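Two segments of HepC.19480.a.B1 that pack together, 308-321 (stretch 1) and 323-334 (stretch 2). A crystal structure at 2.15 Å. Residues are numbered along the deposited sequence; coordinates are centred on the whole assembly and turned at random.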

# COMPACT_ATOMS: atom_id res chain seq x y z
N ASN A 308 -21.94 20.66 13.55
CA ASN A 308 -23.24 20.07 13.28
C ASN A 308 -23.42 18.70 13.92
O ASN A 308 -24.39 18.00 13.59
CB ASN A 308 -23.47 19.97 11.77
CG ASN A 308 -24.04 21.25 11.19
OD1 ASN A 308 -23.99 22.31 11.81
ND2 ASN A 308 -24.61 21.15 9.99
N CYS A 309 -22.53 18.30 14.82
CA CYS A 309 -22.69 17.05 15.55
C CYS A 309 -21.80 17.07 16.77
O CYS A 309 -20.58 17.19 16.64
CB CYS A 309 -22.35 15.85 14.68
SG CYS A 309 -22.28 14.32 15.64
N ASP A 310 -22.40 16.94 17.95
CA ASP A 310 -21.61 16.88 19.17
C ASP A 310 -20.92 15.52 19.26
O ASP A 310 -21.51 14.56 19.77
CB ASP A 310 -22.51 17.10 20.39
CG ASP A 310 -21.72 17.29 21.67
OD1 ASP A 310 -20.53 16.90 21.70
OD2 ASP A 310 -22.28 17.83 22.64
N VAL A 311 -19.68 15.43 18.79
CA VAL A 311 -19.00 14.14 18.79
C VAL A 311 -18.55 13.73 20.18
O VAL A 311 -18.25 12.55 20.40
CB VAL A 311 -17.80 14.11 17.82
CG1 VAL A 311 -18.31 14.18 16.38
CG2 VAL A 311 -16.82 15.26 18.11
N CYS A 312 -18.48 14.66 21.13
CA CYS A 312 -18.25 14.27 22.52
C CYS A 312 -19.40 13.41 23.02
O CYS A 312 -19.19 12.34 23.59
CB CYS A 312 -18.07 15.51 23.39
SG CYS A 312 -17.74 15.13 25.14
N GLU A 313 -20.64 13.87 22.81
CA GLU A 313 -21.80 13.07 23.19
C GLU A 313 -21.82 11.74 22.44
O GLU A 313 -22.10 10.68 23.03
CB GLU A 313 -23.09 13.86 22.94
N LEU A 314 -21.51 11.77 21.14
CA LEU A 314 -21.49 10.54 20.34
C LEU A 314 -20.54 9.51 20.92
O LEU A 314 -20.91 8.34 21.11
CB LEU A 314 -21.11 10.87 18.89
CG LEU A 314 -21.38 9.83 17.80
CD1 LEU A 314 -21.35 10.51 16.43
CD2 LEU A 314 -20.40 8.68 17.84
N SER A 315 -19.29 9.92 21.20
CA SER A 315 -18.31 8.93 21.63
C SER A 315 -18.56 8.43 23.05
O SER A 315 -18.19 7.30 23.36
CB SER A 315 -16.89 9.48 21.49
OG SER A 315 -16.69 10.59 22.35
N GLN A 316 -19.21 9.22 23.91
CA GLN A 316 -19.56 8.65 25.21
C GLN A 316 -20.81 7.79 25.14
O GLN A 316 -21.02 6.95 26.02
CB GLN A 316 -19.71 9.72 26.29
CG GLN A 316 -20.64 10.87 25.99
CD GLN A 316 -20.43 12.00 26.98
OE1 GLN A 316 -19.84 11.80 28.04
NE2 GLN A 316 -20.89 13.20 26.63
N MET A 317 -21.65 7.95 24.12
CA MET A 317 -22.77 7.04 23.95
C MET A 317 -22.32 5.73 23.32
O MET A 317 -22.92 4.68 23.59
CB MET A 317 -23.87 7.69 23.11
N CYS A 318 -21.27 5.77 22.50
CA CYS A 318 -20.90 4.65 21.64
C CYS A 318 -19.53 4.06 21.93
O CYS A 318 -19.36 2.86 21.73
CB CYS A 318 -20.95 5.08 20.17
SG CYS A 318 -22.60 5.57 19.63
N PHE A 319 -18.56 4.86 22.36
CA PHE A 319 -17.18 4.38 22.40
C PHE A 319 -16.51 4.64 23.75
O PHE A 319 -15.29 4.76 23.81
CB PHE A 319 -16.35 5.01 21.28
CG PHE A 319 -17.01 4.95 19.92
CD1 PHE A 319 -17.26 3.74 19.31
CD2 PHE A 319 -17.38 6.12 19.27
CE1 PHE A 319 -17.87 3.69 18.06
CE2 PHE A 319 -18.00 6.07 18.02
CZ PHE A 319 -18.24 4.86 17.42
N ASN A 320 -17.30 4.72 24.83
CA ASN A 320 -16.76 4.91 26.18
C ASN A 320 -15.71 6.02 26.22
O ASN A 320 -14.69 5.93 26.91
CB ASN A 320 -16.17 3.61 26.73
CG ASN A 320 -17.23 2.64 27.21
OD1 ASN A 320 -18.08 2.99 28.03
ND2 ASN A 320 -17.18 1.41 26.70
N GLY A 321 -15.94 7.08 25.44
CA GLY A 321 -14.93 8.12 25.30
C GLY A 321 -15.45 9.52 25.55
O GLY A 321 -16.52 9.70 26.13
N GLY A 323 -14.22 14.12 24.99
CA GLY A 323 -13.45 15.17 24.34
C GLY A 323 -14.17 16.50 24.29
O GLY A 323 -14.69 16.96 25.31
N HIS A 324 -14.20 17.14 23.11
CA HIS A 324 -14.90 18.40 22.90
C HIS A 324 -16.01 18.20 21.87
O HIS A 324 -16.14 17.14 21.25
CB HIS A 324 -13.93 19.49 22.44
CG HIS A 324 -12.91 19.87 23.47
ND1 HIS A 324 -12.55 21.18 23.71
CD2 HIS A 324 -12.18 19.12 24.32
CE1 HIS A 324 -11.64 21.22 24.66
NE2 HIS A 324 -11.40 19.98 25.05
N ARG A 325 -16.83 19.25 21.68
CA ARG A 325 -17.97 19.17 20.78
C ARG A 325 -17.55 18.80 19.36
O ARG A 325 -18.29 18.11 18.65
CB ARG A 325 -18.75 20.48 20.77
N ASN A 326 -16.36 19.24 18.93
CA ASN A 326 -15.90 19.05 17.56
C ASN A 326 -14.71 18.10 17.45
O ASN A 326 -14.20 17.90 16.34
CB ASN A 326 -15.54 20.40 16.94
CG ASN A 326 -16.77 21.27 16.71
OD1 ASN A 326 -17.71 20.85 16.04
ND2 ASN A 326 -16.77 22.46 17.30
N ALA A 327 -14.24 17.51 18.55
CA ALA A 327 -13.12 16.58 18.51
C ALA A 327 -13.16 15.72 19.76
O ALA A 327 -13.27 16.24 20.87
CB ALA A 327 -11.78 17.32 18.40
N SER A 328 -13.07 14.40 19.58
CA SER A 328 -13.24 13.45 20.67
C SER A 328 -12.60 12.13 20.27
O SER A 328 -12.24 11.91 19.11
CB SER A 328 -14.72 13.23 20.99
OG SER A 328 -15.29 14.38 21.58
N GLY A 329 -12.49 11.23 21.24
CA GLY A 329 -11.97 9.91 20.99
C GLY A 329 -12.66 8.87 21.86
O GLY A 329 -13.55 9.18 22.65
N GLY A 330 -12.22 7.63 21.70
CA GLY A 330 -12.77 6.52 22.43
C GLY A 330 -12.19 5.23 21.90
O GLY A 330 -11.21 5.24 21.15
N LYS A 331 -12.82 4.12 22.29
CA LYS A 331 -12.35 2.79 21.91
C LYS A 331 -13.53 1.85 21.71
O LYS A 331 -14.57 1.97 22.37
CB LYS A 331 -11.38 2.23 22.96
N ILE A 332 -13.37 0.90 20.80
CA ILE A 332 -14.29 -0.22 20.63
C ILE A 332 -13.67 -1.43 21.32
O ILE A 332 -12.68 -1.99 20.83
CB ILE A 332 -14.55 -0.51 19.15
CG1 ILE A 332 -15.20 0.69 18.47
CG2 ILE A 332 -15.42 -1.78 19.00
CD1 ILE A 332 -15.26 0.55 16.97
N ASP A 333 -14.24 -1.84 22.45
CA ASP A 333 -13.83 -3.09 23.07
C ASP A 333 -14.17 -4.27 22.17
O ASP A 333 -15.24 -4.32 21.56
CB ASP A 333 -14.52 -3.25 24.42
CG ASP A 333 -14.15 -2.15 25.40
OD1 ASP A 333 -12.94 -1.87 25.53
OD2 ASP A 333 -15.07 -1.58 26.03
N GLY A 334 -13.25 -5.24 22.10
CA GLY A 334 -13.46 -6.40 21.25
C GLY A 334 -13.44 -6.10 19.76
O GLY A 334 -14.03 -6.85 18.98
O HOH W 1 -20.19 19.75 16.41

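What does Phe319, the residue with the largest covered area, do at the C-terminal end of the helix? It is the first residue to leave helical backbone angles, and its carbonyl oxygen accepts from the strand. Lys331 N donates to Phe319 O in a nearly straight hydrogen bond of 3.0 Å, and Gly330 CA makes a CA-H...O contact with the same oxygen at 3.4 Å. The side chain also starts toward the strand. Its ring atom CD1 lies 3.8 Å from CG1 of Ile332, an apolar contact; the CA-to-CB bond of Ile332 points sideways, but the end of its side chain comes nearer.

How is the other end of the helix held? Here the donor and acceptor roles are exchanged between the stretches: Val311 N gives a 3.0 Å hydrogen bond to Arg325 O. Val311 covers its share of surface with CG2, which sits 3.5 Å from Ala327 N and 3.7 Å from His324 O, against the backbone of residues 324 to 327. Just before it, Asp310 caps the helix, its OD1 accepting from Glu313 N at 3.2 Å; the same OD1 lies 3.5 Å from Arg325 CA, so the capping carboxylate also packs on the turn. Arg325 is modelled only as far as CB, and the contacts described for it are those of its backbone.

What fills the space between these two anchors? Cys312 covers as much area as Val311 and points toward the second stretch, with its CB 3.3 Å from His324 O and its CA 3.1 Å from Ser328 OG. Ser328 points back toward the helix. One helical turn after Val311, Ser315 directs its hydroxyl to Val311 O in a 3.2 Å hydrogen bond within the helix, while its OG rests 3.6 Å from Ser328 CB. The small side chains suit a close approach: the helix and strand axes come within 7.3 Å and run nearly parallel, 8° apart.

Why are there glycines where the chain leaves the helix and meets the strand? Gly321 CA and Gly330 CA are 3.9 Å apart, and Gly321 CA makes a 3.2 Å CA-H...O contact with Gly329 O. A CB on Gly321 would point toward the strand and clash with Gly329 O and Gly330 CA; one on Gly330 would clash with Phe319 O. Without side chains, the two backbones can lie directly against each other.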